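Long-range contacts in HTH-type transcriptional regulator AscG (Escherichia coli, PDB 3BRQ), which represses transcription of the cryptic asc operon by sequence-specific binding to DNA, as a member of the LacI family of bacterial repressors: residues B[123-128]-B[156-161]; B[142-148]-B[176-182]; B[252-258]-B[280-284]. All blocks are in the same frame, centred on the assembly; numbering follows the deposited sequence.

Interaction 1: residues B[123-128]-B[156-161]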
ATOM      1  N   HIS B 123      -7.465  19.218  -0.716  1.00 22.82           N
ATOM      2  CA  HIS B 123      -8.424  18.114  -0.531  1.00 21.29           C
ATOM      3  C   HIS B 123      -9.858  18.576  -0.331  1.00 20.17           C
ATOM      4  O   HIS B 123     -10.821  17.974  -0.828  1.00 19.81           O
ATOM      5  CB  HIS B 123      -8.043  17.279   0.699  1.00 22.40           C
ATOM      6  CG  HIS B 123      -6.722  16.586   0.585  1.00 23.97           C
ATOM      7  ND1 HIS B 123      -6.430  15.696  -0.434  1.00 25.24           N
ATOM      8  CD2 HIS B 123      -5.625  16.630   1.380  1.00 24.93           C
ATOM      9  CE1 HIS B 123      -5.213  15.219  -0.249  1.00 25.59           C
ATOM     10  NE2 HIS B 123      -4.705  15.770   0.842  1.00 27.82           N
ATOM     11  N   LYS B 124     -10.031  19.639   0.433  1.00 19.95           N
ATOM     12  CA  LYS B 124     -11.356  20.198   0.532  1.00 19.05           C
ATOM     13  C   LYS B 124     -11.970  20.527  -0.842  1.00 18.58           C
ATOM     14  O   LYS B 124     -13.088  20.072  -1.166  1.00 19.60           O
ATOM     15  CB  LYS B 124     -11.371  21.396   1.459  1.00 18.69           C
ATOM     16  CG  LYS B 124     -12.776  21.907   1.683  1.00 20.65           C
ATOM     17  CD  LYS B 124     -12.707  23.253   2.386  1.00 24.31           C
ATOM     18  CE  LYS B 124     -14.004  23.431   3.088  1.00 28.70           C
ATOM     19  NZ  LYS B 124     -14.450  24.847   3.299  1.00 33.03           N
ATOM     20  N   GLN B 125     -11.236  21.265  -1.661  1.00 18.67           N
ATOM     21  CA  GLN B 125     -11.720  21.611  -3.003  1.00 19.30           C
ATOM     22  C   GLN B 125     -11.997  20.394  -3.865  1.00 20.11           C
ATOM     23  O   GLN B 125     -13.050  20.343  -4.537  1.00 21.03           O
ATOM     24  CB  GLN B 125     -10.733  22.520  -3.748  1.00 20.49           C
ATOM     25  CG  GLN B 125     -11.333  23.175  -5.040  1.00 21.73           C
ATOM     26  CD  GLN B 125     -12.532  24.085  -4.760  1.00 25.74           C
ATOM     27  OE1 GLN B 125     -12.469  24.945  -3.881  1.00 28.62           O
ATOM     28  NE2 GLN B 125     -13.637  23.886  -5.497  1.00 24.18           N
ATOM     29  N   THR B 126     -11.096  19.396  -3.808  1.00 19.36           N
ATOM     30  CA  THR B 126     -11.316  18.176  -4.613  1.00 20.79           C
ATOM     31  C   THR B 126     -12.590  17.519  -4.209  1.00 19.52           C
ATOM     32  O   THR B 126     -13.297  16.973  -5.051  1.00 19.72           O
ATOM     33  CB  THR B 126     -10.200  17.159  -4.452  1.00 18.96           C
ATOM     34  OG1 THR B 126     -10.191  16.710  -3.090  1.00 27.53           O
ATOM     35  CG2 THR B 126      -8.877  17.808  -4.719  1.00 22.62           C
ATOM     36  N   SER B 127     -12.901  17.532  -2.900  1.00 19.64           N
ATOM     37  CA  SER B 127     -14.124  16.866  -2.476  1.00 18.88           C
ATOM     38  C   SER B 127     -15.318  17.691  -2.937  1.00 20.21           C
ATOM     39  O   SER B 127     -16.295  17.147  -3.478  1.00 22.29           O
ATOM     40  CB  SER B 127     -14.124  16.697  -0.957  1.00 16.53           C
ATOM     41  OG  SER B 127     -15.268  15.993  -0.544  1.00 18.09           O
ATOM     42  N   PHE B 128     -15.245  18.991  -2.677  1.00 21.05           N
ATOM     43  CA  PHE B 128     -16.289  19.920  -3.142  1.00 21.21           C
ATOM     44  C   PHE B 128     -16.553  19.654  -4.613  1.00 22.22           C
ATOM     45  O   PHE B 128     -17.697  19.474  -4.982  1.00 22.12           O
ATOM     46  CB  PHE B 128     -15.842  21.356  -2.971  1.00 20.83           C
ATOM     47  CG  PHE B 128     -16.915  22.381  -3.334  1.00 19.86           C
ATOM     48  CD1 PHE B 128     -17.581  23.065  -2.349  1.00 21.84           C
ATOM     49  CD2 PHE B 128     -17.214  22.659  -4.669  1.00 21.36           C
ATOM     50  CE1 PHE B 128     -18.555  24.046  -2.691  1.00 20.71           C
ATOM     51  CE2 PHE B 128     -18.177  23.609  -5.035  1.00 23.46           C
ATOM     52  CZ  PHE B 128     -18.853  24.292  -4.040  1.00 24.28           C
ATOM     53  N   GLU B 156     -10.806  17.497   5.801  1.00 21.35           N
ATOM     54  CA  GLU B 156     -10.953  18.384   4.623  1.00 20.35           C
ATOM     55  C   GLU B 156     -11.981  17.858   3.623  1.00 20.16           C
ATOM     56  O   GLU B 156     -12.851  18.613   3.129  1.00 18.12           O
ATOM     57  CB  GLU B 156      -9.601  18.509   3.938  1.00 21.64           C
ATOM     58  CG  GLU B 156      -8.603  19.335   4.787  1.00 29.65           C
ATOM     59  CD  GLU B 156      -9.240  20.660   5.187  1.00 39.46           C
ATOM     60  OE1 GLU B 156      -9.349  21.559   4.304  1.00 44.00           O
ATOM     61  OE2 GLU B 156      -9.686  20.783   6.358  1.00 44.82           O
ATOM     62  N   ARG B 157     -11.931  16.552   3.350  1.00 17.97           N
ATOM     63  CA  ARG B 157     -12.905  15.948   2.432  1.00 16.54           C
ATOM     64  C   ARG B 157     -14.343  16.101   2.939  1.00 17.22           C
ATOM     65  O   ARG B 157     -15.296  16.309   2.175  1.00 16.70           O
ATOM     66  CB  ARG B 157     -12.557  14.456   2.150  1.00 16.01           C
ATOM     67  CG  ARG B 157     -11.242  14.361   1.365  1.00 13.54           C
ATOM     68  CD  ARG B 157     -10.831  12.848   0.990  1.00 14.71           C
ATOM     69  NE  ARG B 157      -9.604  12.953   0.224  1.00 15.16           N
ATOM     70  CZ  ARG B 157      -8.718  11.968   0.059  1.00 19.68           C
ATOM     71  NH1 ARG B 157      -8.870  10.808   0.715  1.00 17.69           N
ATOM     72  NH2 ARG B 157      -7.645  12.201  -0.686  1.00 19.91           N
ATOM     73  N   LEU B 158     -14.512  15.907   4.233  1.00 17.83           N
ATOM     74  CA  LEU B 158     -15.820  16.010   4.811  1.00 17.54           C
ATOM     75  C   LEU B 158     -16.279  17.454   4.699  1.00 16.78           C
ATOM     76  O   LEU B 158     -17.423  17.694   4.358  1.00 18.41           O
ATOM     77  CB  LEU B 158     -15.807  15.559   6.287  1.00 18.01           C
ATOM     78  CG  LEU B 158     -17.085  15.703   7.131  1.00 14.79           C
ATOM     79  CD1 LEU B 158     -18.304  15.048   6.484  1.00 13.83           C
ATOM     80  CD2 LEU B 158     -16.882  15.061   8.527  1.00 19.57           C
ATOM     81  N   ALA B 159     -15.403  18.376   5.007  1.00 16.79           N
ATOM     82  CA  ALA B 159     -15.732  19.832   4.929  1.00 19.74           C
ATOM     83  C   ALA B 159     -16.153  20.195   3.485  1.00 20.51           C
ATOM     84  O   ALA B 159     -17.070  20.956   3.291  1.00 18.38           O
ATOM     85  CB  ALA B 159     -14.509  20.642   5.341  1.00 19.53           C
ATOM     86  N   GLY B 160     -15.518  19.566   2.479  1.00 18.98           N
ATOM     87  CA  GLY B 160     -15.826  19.860   1.078  1.00 19.71           C
ATOM     88  C   GLY B 160     -17.185  19.306   0.684  1.00 20.64           C
ATOM     89  O   GLY B 160     -17.894  19.910  -0.090  1.00 20.50           O
ATOM     90  N   TYR B 161     -17.525  18.111   1.170  1.00 20.57           N
ATOM     91  CA  TYR B 161     -18.891  17.630   1.099  1.00 19.41           C
ATOM     92  C   TYR B 161     -19.921  18.625   1.714  1.00 19.86           C
ATOM     93  O   TYR B 161     -20.898  18.943   1.058  1.00 21.19           O
ATOM     94  CB  TYR B 161     -18.966  16.255   1.761  1.00 20.30           C
ATOM     95  CG  TYR B 161     -20.364  15.721   2.010  1.00 19.40           C
ATOM     96  CD1 TYR B 161     -21.115  15.148   0.970  1.00 16.47           C
ATOM     97  CD2 TYR B 161     -20.927  15.765   3.284  1.00 18.53           C
ATOM     98  CE1 TYR B 161     -22.407  14.625   1.210  1.00 19.17           C
ATOM     99  CE2 TYR B 161     -22.209  15.231   3.538  1.00 18.47           C
ATOM    100  CZ  TYR B 161     -22.943  14.693   2.501  1.00 17.48           C
ATOM    101  OH  TYR B 161     -24.197  14.162   2.738  1.00 18.26           O
TER
HETATM  102  O   HOH W   1      -8.617  14.676  -2.153  1.00 22.57           O
HETATM  103  O   HOH W   2      -8.182  21.305   1.870  1.00 39.06           O

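Interaction 2: residues B[142-148]-B[176-182]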
ATOM      1  N   ILE B 142     -27.129  12.721  -1.145  1.00 21.94           N
ATOM      2  CA  ILE B 142     -25.809  12.146  -1.302  1.00 20.94           C
ATOM      3  C   ILE B 142     -25.307  11.700   0.082  1.00 20.89           C
ATOM      4  O   ILE B 142     -25.255  12.529   0.998  1.00 20.77           O
ATOM      5  CB  ILE B 142     -24.802  13.205  -1.924  1.00 20.51           C
ATOM      6  CG1 ILE B 142     -25.347  13.771  -3.257  1.00 18.07           C
ATOM      7  CG2 ILE B 142     -23.428  12.598  -2.042  1.00 16.88           C
ATOM      8  CD1 ILE B 142     -24.534  14.968  -3.853  1.00 17.75           C
ATOM      9  N   ALA B 143     -24.963  10.416   0.207  1.00 17.96           N
ATOM     10  CA  ALA B 143     -24.296   9.874   1.398  1.00 18.35           C
ATOM     11  C   ALA B 143     -22.785  10.150   1.414  1.00 17.46           C
ATOM     12  O   ALA B 143     -22.170  10.345   0.379  1.00 19.56           O
ATOM     13  CB  ALA B 143     -24.582   8.369   1.524  1.00 19.18           C
ATOM     14  N   PHE B 144     -22.176  10.182   2.587  1.00 15.60           N
ATOM     15  CA  PHE B 144     -20.773  10.426   2.707  1.00 16.10           C
ATOM     16  C   PHE B 144     -20.181   9.493   3.789  1.00 18.20           C
ATOM     17  O   PHE B 144     -20.668   9.426   4.920  1.00 17.01           O
ATOM     18  CB  PHE B 144     -20.493  11.891   3.070  1.00 17.50           C
ATOM     19  CG  PHE B 144     -19.055  12.280   2.942  1.00 18.03           C
ATOM     20  CD1 PHE B 144     -18.517  12.710   1.690  1.00 16.15           C
ATOM     21  CD2 PHE B 144     -18.214  12.246   4.073  1.00 17.52           C
ATOM     22  CE1 PHE B 144     -17.143  13.081   1.593  1.00 16.31           C
ATOM     23  CE2 PHE B 144     -16.861  12.642   3.985  1.00 16.16           C
ATOM     24  CZ  PHE B 144     -16.326  13.084   2.743  1.00 15.29           C
ATOM     25  N   LEU B 145     -19.161   8.733   3.377  1.00 17.41           N
ATOM     26  CA  LEU B 145     -18.338   7.958   4.286  1.00 19.40           C
ATOM     27  C   LEU B 145     -17.008   8.642   4.635  1.00 18.13           C
ATOM     28  O   LEU B 145     -16.130   8.804   3.785  1.00 18.91           O
ATOM     29  CB  LEU B 145     -18.023   6.596   3.663  1.00 18.66           C
ATOM     30  CG  LEU B 145     -18.898   5.364   3.915  1.00 23.53           C
ATOM     31  CD1 LEU B 145     -20.323   5.694   3.782  1.00 28.31           C
ATOM     32  CD2 LEU B 145     -18.512   4.238   2.928  1.00 19.78           C
ATOM     33  N   THR B 146     -16.846   9.002   5.900  1.00 17.20           N
ATOM     34  CA  THR B 146     -15.613   9.649   6.350  1.00 17.64           C
ATOM     35  C   THR B 146     -14.476   8.702   6.610  1.00 17.36           C
ATOM     36  O   THR B 146     -14.656   7.482   6.738  1.00 20.39           O
ATOM     37  CB  THR B 146     -15.851  10.534   7.643  1.00 16.62           C
ATOM     38  OG1 THR B 146     -15.771   9.710   8.819  1.00 17.99           O
ATOM     39  CG2 THR B 146     -17.244  11.096   7.599  1.00 15.42           C
ATOM     40  N   GLY B 147     -13.274   9.251   6.620  1.00 18.79           N
ATOM     41  CA  GLY B 147     -12.116   8.509   7.134  1.00 19.40           C
ATOM     42  C   GLY B 147     -11.987   8.750   8.613  1.00 19.82           C
ATOM     43  O   GLY B 147     -12.904   9.365   9.232  1.00 19.95           O
ATOM     44  N   SER B 148     -10.824   8.382   9.188  1.00 20.06           N
ATOM     45  CA  SER B 148     -10.628   8.568  10.616  1.00 21.87           C
ATOM     46  C   SER B 148     -10.710  10.055  11.058  1.00 23.24           C
ATOM     47  O   SER B 148     -10.342  10.972  10.316  1.00 22.93           O
ATOM     48  CB  SER B 148      -9.311   7.977  11.066  1.00 21.04           C
ATOM     49  OG  SER B 148      -8.244   8.601  10.394  1.00 21.12           O
ATOM     50  N   LEU B 176     -27.029  10.992   6.704  1.00 18.27           N
ATOM     51  CA  LEU B 176     -26.360  10.578   5.481  1.00 19.98           C
ATOM     52  C   LEU B 176     -24.834  10.485   5.616  1.00 19.42           C
ATOM     53  O   LEU B 176     -24.181  10.206   4.661  1.00 17.99           O
ATOM     54  CB  LEU B 176     -26.726  11.479   4.297  1.00 18.36           C
ATOM     55  CG  LEU B 176     -28.180  11.296   3.789  1.00 22.68           C
ATOM     56  CD1 LEU B 176     -28.571  12.434   2.833  1.00 23.89           C
ATOM     57  CD2 LEU B 176     -28.316   9.909   3.103  1.00 21.29           C
ATOM     58  N   ILE B 177     -24.280  10.819   6.774  1.00 19.82           N
ATOM     59  CA  ILE B 177     -22.822  10.741   6.971  1.00 19.33           C
ATOM     60  C   ILE B 177     -22.539   9.565   7.890  1.00 19.40           C
ATOM     61  O   ILE B 177     -23.094   9.478   9.003  1.00 19.76           O
ATOM     62  CB  ILE B 177     -22.242  12.038   7.631  1.00 19.36           C
ATOM     63  CG1 ILE B 177     -22.429  13.267   6.686  1.00 18.66           C
ATOM     64  CG2 ILE B 177     -20.757  11.834   7.948  1.00 16.12           C
ATOM     65  CD1 ILE B 177     -22.395  14.627   7.404  1.00 21.65           C
ATOM     66  N   ALA B 178     -21.677   8.677   7.443  1.00 19.95           N
ATOM     67  CA  ALA B 178     -21.311   7.490   8.218  1.00 19.66           C
ATOM     68  C   ALA B 178     -19.810   7.622   8.512  1.00 20.84           C
ATOM     69  O   ALA B 178     -19.012   7.832   7.580  1.00 18.59           O
ATOM     70  CB  ALA B 178     -21.574   6.235   7.374  1.00 21.57           C
ATOM     71  N   ASN B 179     -19.408   7.526   9.783  1.00 21.40           N
ATOM     72  CA  ASN B 179     -17.993   7.654  10.148  1.00 22.95           C
ATOM     73  C   ASN B 179     -17.286   6.316   9.871  1.00 23.97           C
ATOM     74  O   ASN B 179     -17.797   5.257  10.236  1.00 27.25           O
ATOM     75  CB  ASN B 179     -17.829   8.033  11.610  1.00 23.61           C
ATOM     76  CG  ASN B 179     -18.437   9.400  11.945  1.00 30.54           C
ATOM     77  OD1 ASN B 179     -18.986   9.575  13.027  1.00 36.59           O
ATOM     78  ND2 ASN B 179     -18.321  10.374  11.029  1.00 34.09           N
ATOM     79  N   GLY B 180     -16.175   6.361   9.163  1.00 21.33           N
ATOM     80  CA  GLY B 180     -15.483   5.156   8.690  1.00 20.58           C
ATOM     81  C   GLY B 180     -14.036   5.237   9.160  1.00 20.32           C
ATOM     82  O   GLY B 180     -13.645   6.182   9.886  1.00 19.56           O
ATOM     83  N   LYS B 181     -13.231   4.256   8.767  1.00 21.22           N
ATOM     84  CA  LYS B 181     -11.877   4.106   9.332  1.00 21.98           C
ATOM     85  C   LYS B 181     -10.877   3.767   8.248  1.00 22.47           C
ATOM     86  O   LYS B 181      -9.783   3.335   8.590  1.00 21.51           O
ATOM     87  CB  LYS B 181     -11.778   2.983  10.369  1.00 23.47           C
ATOM     88  CG  LYS B 181     -12.995   2.684  11.195  1.00 28.18           C
ATOM     89  CD  LYS B 181     -12.659   2.186  12.598  1.00 34.44           C
ATOM     90  CE  LYS B 181     -12.918   3.328  13.645  1.00 41.13           C
ATOM     91  NZ  LYS B 181     -13.046   2.789  15.051  1.00 40.52           N
ATOM     92  N   TRP B 182     -11.253   3.996   6.973  1.00 19.79           N
ATOM     93  CA  TRP B 182     -10.402   3.861   5.800  1.00 20.47           C
ATOM     94  C   TRP B 182     -10.272   2.392   5.359  1.00 20.00           C
ATOM     95  O   TRP B 182      -9.729   2.132   4.301  1.00 20.97           O
ATOM     96  CB  TRP B 182      -8.961   4.418   5.979  1.00 21.68           C
ATOM     97  CG  TRP B 182      -8.753   5.847   6.441  1.00 19.83           C
ATOM     98  CD1 TRP B 182      -8.219   6.237   7.641  1.00 22.86           C
ATOM     99  CD2 TRP B 182      -8.997   7.051   5.711  1.00 25.30           C
ATOM    100  NE1 TRP B 182      -8.119   7.596   7.700  1.00 21.22           N
ATOM    101  CE2 TRP B 182      -8.574   8.128   6.524  1.00 22.90           C
ATOM    102  CE3 TRP B 182      -9.534   7.330   4.460  1.00 24.61           C
ATOM    103  CZ2 TRP B 182      -8.675   9.458   6.124  1.00 23.67           C
ATOM    104  CZ3 TRP B 182      -9.615   8.637   4.053  1.00 21.74           C
ATOM    105  CH2 TRP B 182      -9.204   9.695   4.877  1.00 26.64           C
TER

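Interaction 3: residues B[252-258]-B[280-284]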
ATOM      1  N   LYS B 252      -8.197  11.252  -8.364  1.00 24.74           N
ATOM      2  CA  LYS B 252      -6.764  11.062  -8.422  1.00 26.03           C
ATOM      3  C   LYS B 252      -6.005  12.282  -7.907  1.00 25.84           C
ATOM      4  O   LYS B 252      -6.278  13.413  -8.324  1.00 25.36           O
ATOM      5  CB  LYS B 252      -6.308  10.740  -9.850  1.00 26.61           C
ATOM      6  CG  LYS B 252      -4.818  10.375  -9.956  1.00 28.19           C
ATOM      7  CD  LYS B 252      -4.535   9.979 -11.388  1.00 35.36           C
ATOM      8  CE  LYS B 252      -3.189   9.262 -11.497  1.00 39.02           C
ATOM      9  NZ  LYS B 252      -2.054  10.225 -11.592  1.00 43.73           N
ATOM     10  N   ILE B 253      -5.082  12.015  -6.983  1.00 26.21           N
ATOM     11  CA  ILE B 253      -4.178  13.007  -6.389  1.00 26.48           C
ATOM     12  C   ILE B 253      -2.879  12.920  -7.185  1.00 26.29           C
ATOM     13  O   ILE B 253      -2.389  11.817  -7.442  1.00 26.25           O
ATOM     14  CB  ILE B 253      -3.943  12.728  -4.836  1.00 26.94           C
ATOM     15  CG1 ILE B 253      -5.290  12.529  -4.095  1.00 28.33           C
ATOM     16  CG2 ILE B 253      -3.078  13.820  -4.129  1.00 26.26           C
ATOM     17  CD1 ILE B 253      -6.298  13.726  -4.125  1.00 26.81           C
ATOM     18  N   PRO B 254      -2.317  14.089  -7.576  1.00 26.92           N
ATOM     19  CA  PRO B 254      -1.049  14.147  -8.283  1.00 25.85           C
ATOM     20  C   PRO B 254       0.139  13.863  -7.335  1.00 26.41           C
ATOM     21  O   PRO B 254       1.056  14.680  -7.193  1.00 25.87           O
ATOM     22  CB  PRO B 254      -1.011  15.570  -8.816  1.00 26.91           C
ATOM     23  CG  PRO B 254      -1.832  16.373  -7.824  1.00 24.77           C
ATOM     24  CD  PRO B 254      -2.883  15.439  -7.313  1.00 25.38           C
ATOM     25  N   VAL B 255       0.117  12.700  -6.702  1.00 25.09           N
ATOM     26  CA  VAL B 255       1.181  12.312  -5.771  1.00 25.22           C
ATOM     27  C   VAL B 255       2.574  12.489  -6.379  1.00 25.98           C
ATOM     28  O   VAL B 255       3.422  13.168  -5.809  1.00 27.02           O
ATOM     29  CB  VAL B 255       0.992  10.823  -5.270  1.00 25.27           C
ATOM     30  CG1 VAL B 255       2.211  10.333  -4.469  1.00 22.95           C
ATOM     31  CG2 VAL B 255      -0.225  10.722  -4.434  1.00 21.94           C
ATOM     32  N   THR B 256       2.797  11.875  -7.536  1.00 26.37           N
ATOM     33  CA  THR B 256       4.088  11.923  -8.230  1.00 27.93           C
ATOM     34  C   THR B 256       4.636  13.338  -8.446  1.00 26.75           C
ATOM     35  O   THR B 256       5.796  13.674  -8.100  1.00 24.97           O
ATOM     36  CB  THR B 256       3.948  11.253  -9.617  1.00 27.90           C
ATOM     37  OG1 THR B 256       3.799   9.853  -9.424  1.00 32.68           O
ATOM     38  CG2 THR B 256       5.156  11.525 -10.474  1.00 29.59           C
ATOM     39  N   GLU B 257       3.786  14.163  -9.020  1.00 27.67           N
ATOM     40  CA  GLU B 257       4.075  15.584  -9.156  1.00 28.88           C
ATOM     41  C   GLU B 257       4.377  16.208  -7.833  1.00 28.07           C
ATOM     42  O   GLU B 257       5.307  17.019  -7.718  1.00 27.81           O
ATOM     43  CB  GLU B 257       2.898  16.326  -9.795  1.00 30.24           C
ATOM     44  CG  GLU B 257       2.655  15.993 -11.270  1.00 34.07           C
ATOM     45  CD  GLU B 257       1.865  14.686 -11.528  1.00 39.94           C
ATOM     46  OE1 GLU B 257       1.387  13.994 -10.581  1.00 36.60           O
ATOM     47  OE2 GLU B 257       1.721  14.358 -12.733  1.00 43.57           O
HETATM   48  N   MSE B 258       3.571  15.879  -6.824  1.00 27.33           N
HETATM   49  CA  MSE B 258       3.721  16.532  -5.532  1.00 26.49           C
HETATM   50  C   MSE B 258       5.072  16.196  -4.891  1.00 27.17           C
HETATM   51  O   MSE B 258       5.677  17.056  -4.254  1.00 27.09           O
HETATM   52  CB  MSE B 258       2.588  16.121  -4.587  1.00 25.55           C
HETATM   53  CG  MSE B 258       1.346  17.025  -4.737  1.00 24.48           C
HETATM   54 SE   MSE B 258      -0.128  16.265  -3.773  0.50 23.12          SE
HETATM   55  CE  MSE B 258       0.315  17.056  -2.122  1.00 20.59           C
ATOM     56  N   THR B 280       0.678  24.848  -6.083  1.00 49.36           N
ATOM     57  CA  THR B 280      -0.328  24.065  -5.350  1.00 47.92           C
ATOM     58  C   THR B 280      -1.059  23.093  -6.292  1.00 46.04           C
ATOM     59  O   THR B 280      -1.024  23.231  -7.525  1.00 45.93           O
ATOM     60  CB  THR B 280      -1.379  24.926  -4.602  1.00 48.21           C
ATOM     61  OG1 THR B 280      -2.148  25.655  -5.565  1.00 49.02           O
ATOM     62  CG2 THR B 280      -0.721  25.894  -3.594  1.00 47.77           C
ATOM     63  N   PHE B 281      -1.735  22.130  -5.675  1.00 43.36           N
ATOM     64  CA  PHE B 281      -2.184  20.927  -6.368  1.00 40.46           C
ATOM     65  C   PHE B 281      -3.669  20.675  -6.101  1.00 40.18           C
ATOM     66  O   PHE B 281      -4.265  21.268  -5.183  1.00 39.08           O
ATOM     67  CB  PHE B 281      -1.306  19.736  -5.959  1.00 38.89           C
ATOM     68  CG  PHE B 281       0.131  19.872  -6.400  1.00 36.07           C
ATOM     69  CD1 PHE B 281       0.555  19.344  -7.606  1.00 32.82           C
ATOM     70  CD2 PHE B 281       1.059  20.574  -5.628  1.00 33.67           C
ATOM     71  CE1 PHE B 281       1.893  19.482  -8.035  1.00 31.01           C
ATOM     72  CE2 PHE B 281       2.411  20.710  -6.056  1.00 32.31           C
ATOM     73  CZ  PHE B 281       2.812  20.156  -7.263  1.00 28.37           C
ATOM     74  N   SER B 282      -4.262  19.844  -6.955  1.00 39.84           N
ATOM     75  CA  SER B 282      -5.675  19.477  -6.900  1.00 39.55           C
ATOM     76  C   SER B 282      -5.804  18.144  -7.619  1.00 38.06           C
ATOM     77  O   SER B 282      -5.070  17.859  -8.569  1.00 38.56           O
ATOM     78  CB  SER B 282      -6.548  20.536  -7.608  1.00 40.26           C
ATOM     79  OG  SER B 282      -5.997  20.870  -8.893  1.00 43.87           O
ATOM     80  N   GLY B 283      -6.731  17.327  -7.160  1.00 36.90           N
ATOM     81  CA  GLY B 283      -7.022  16.070  -7.821  1.00 35.30           C
ATOM     82  C   GLY B 283      -8.051  16.256  -8.920  1.00 33.97           C
ATOM     83  O   GLY B 283      -8.672  17.340  -9.050  1.00 33.71           O
ATOM     84  N   LYS B 284      -8.195  15.204  -9.723  1.00 31.75           N
ATOM     85  CA  LYS B 284      -9.180  15.135 -10.803  1.00 30.75           C
ATOM     86  C   LYS B 284     -10.016  13.892 -10.556  1.00 27.71           C
ATOM     87  O   LYS B 284      -9.472  12.855 -10.235  1.00 25.47           O
ATOM     88  CB  LYS B 284      -8.509  15.014 -12.187  1.00 31.43           C
ATOM     89  CG  LYS B 284      -7.231  14.170 -12.177  1.00 36.84           C
ATOM     90  CD  LYS B 284      -6.695  13.750 -13.589  1.00 43.06           C
ATOM     91  CE  LYS B 284      -5.268  13.155 -13.442  1.00 46.60           C
ATOM     92  NZ  LYS B 284      -4.898  11.974 -14.326  1.00 47.88           N
TER

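Interaction 1: residues B[123-128]-B[156-161]
His123 opens the contact between the helices 123-136 and 152-167, its CB lying 3.8 Å from CB of Glu156. Its ring meets the guanidinium of Arg157 with the two planes 89° apart, and a water joins them: lying in the plane of the His123 ring, at its edge, it is hydrogen-bonded to ND1, accepts from Arg157 NH2 and donates to Thr126 OG1. Both groups are also tied to residues outside the two helices, His123 NE2 bonding to Asn108 and Arg157 NH1 to Tyr31.

Lys124 turns its chain along the second helix. With CG anti to the backbone N (chi1 -174°) and the rest extended, CB and CG pass the carbonyl oxygen of Glu156 and CE reaches CB of Ala159 at 3.6 Å. Its NZ remains 6.2 Å from Glu156 OE1; that carboxylate oxygen instead accepts a hydrogen bond from a second water, which in turn accepts from Lys124 N.

Ser127 makes the direct hydrogen bond of the contact: OG donates to the carbonyl oxygen of Arg157 over 2.7 Å, in the carbonyl plane and on a lone pair. The same oxygen also accepts the helical bond from Tyr161 N.

Phe128 closes the segment over Gly160, its CA 3.4 Å from Gly160 O. A CB at Gly160 would probably collide with Lys124 O and Ser127 CB; its absence is consistent with the close 7.0 Å approach of the axes, which cross at -41°. Three CA-H...O contacts use this closeness, among them Gly160 CA to Lys124 O.

These two helices of the periplasmic-binding-protein-like core flank strand 142-145 in the chain. Close packing at Gly160 brings their backbones together, one serine bond tightens it, and two waters bridge the N-terminal end, one between Arg157, His123 and Thr126, the other between Lys124 N and Glu156.

Interaction 2: residues B[142-148]-B[176-182]
Gly147 lays its CA over the centre of the six-membered ring of Trp182, 3.5 Å from the centroid and 8° off the normal, a CH-pi contact. Beside it, Trp182 NE1 donates to Ser148 OG at 2.9 Å, with the hydroxyl oxygen tilted 25° out of the indole plane; Ser148 OG is also hydrogen-bonded to Asp150 OD1. An alanine in place of Trp182 would probably leave Ser148 OG without its indole donor and uncover the backbone of Gly147. Next along, Thr146 OG1 bonds to Gly147 O and receives weak bonds from Asn179 ND2 and Gly180 N, while its CG2 meets Ile177 CG2 at 3.6 Å.

These loops are positioned by parallel strand pairing. Phe144 N donates to Leu176 O, Ala178 N to Phe144 O at 2.8 Å, and Thr146 N to Ala178 O. Leu145 CD1 rests on Ala178 CB on the face covered by helix 184-197, whereas Phe144 and Ile177 point to that of helix 152-167. Tyr31 stacks on Trp182, and a sodium ion lies about 3 Å from the side chain of Trp182. Strands 142-145 and 177-178 with the helix 152-167 between them form a beta-alpha-beta crossover of the periplasmic-binding-protein-like fold.

Interaction 3: residues B[252-258]-B[280-284]
Phe281 has its CG anti to the carbonyl carbon (chi1 -65°), which swings the ring toward the start of helix 255-270, where Met258, a selenomethionine, passes it in the opposite direction. The CG of Met258 sits over one face of that ring, 3.7 Å from the centroid and 17° off the normal, in a CH-pi contact displaced toward the rim. The selenium approaches the ring obliquely, SE of Met258 5.1 Å from the centroid, a Met-aromatic contact.

Two further side chains touch Phe281. CG of Pro254 lies 3.8 Å from CD1 of Phe281, the two groups meeting at a slant, and CB of Glu257 comes equally near CE1 while its carboxylate leads away. Pro254 also rests its CD 3.5 Å from the carbonyl oxygen of Ser282. As the centre of an inverse gamma turn and the N-cap of the helix, Pro254 turns the chain out of the strand and into the first helical turn, where Met258 N donates to Pro254 O.

At the other end of the contact Lys252 and Lys284 form an antiparallel, hydrogen-bonded pair. Lys252 N donates to Lys284 O over 2.8 Å, the donor tilted 28° from the carbonyl plane. Their side chains run side by side in the same direction, bringing NZ of Lys284 to 3.6 Å from CD of Lys252; the two ammonium groups, 4.3 Å apart from NZ to NZ, would probably repel one another.

The contact thus joins strand 249-252 to the outermost strand 284-286 of the mixed sheet and continues to the opening turn of helix 255-270. Beyond it, Met258 also touches Ile34, and the backbone of Phe281 is hydrogen-bonded to that of Asp122, just before helix 123-136.

Interactions 1 and 2 interlock along the chain, because strand 142-145 follows helix 123-136 and precedes helix 152-167. They touch through Tyr161, whose OH lies 2.6 Å from Ile142 O, a probable hydrogen bond, and whose ring stacks on Phe144. Interaction 3 meets interaction 1 from another side: Thr126 CG2 packs 3.3 Å from Gly283 N, and Ile253 reaches the His123 and Arg157 side chains. Interactions 2 and 3 do not touch, their nearest atoms being about 10 Å apart. Bound sulfate, probably from the crystallisation liquor, lies about 6 Å from the side chain of His123 and about 5 Å from that of Trp182, which may mark a pocket near both contacts.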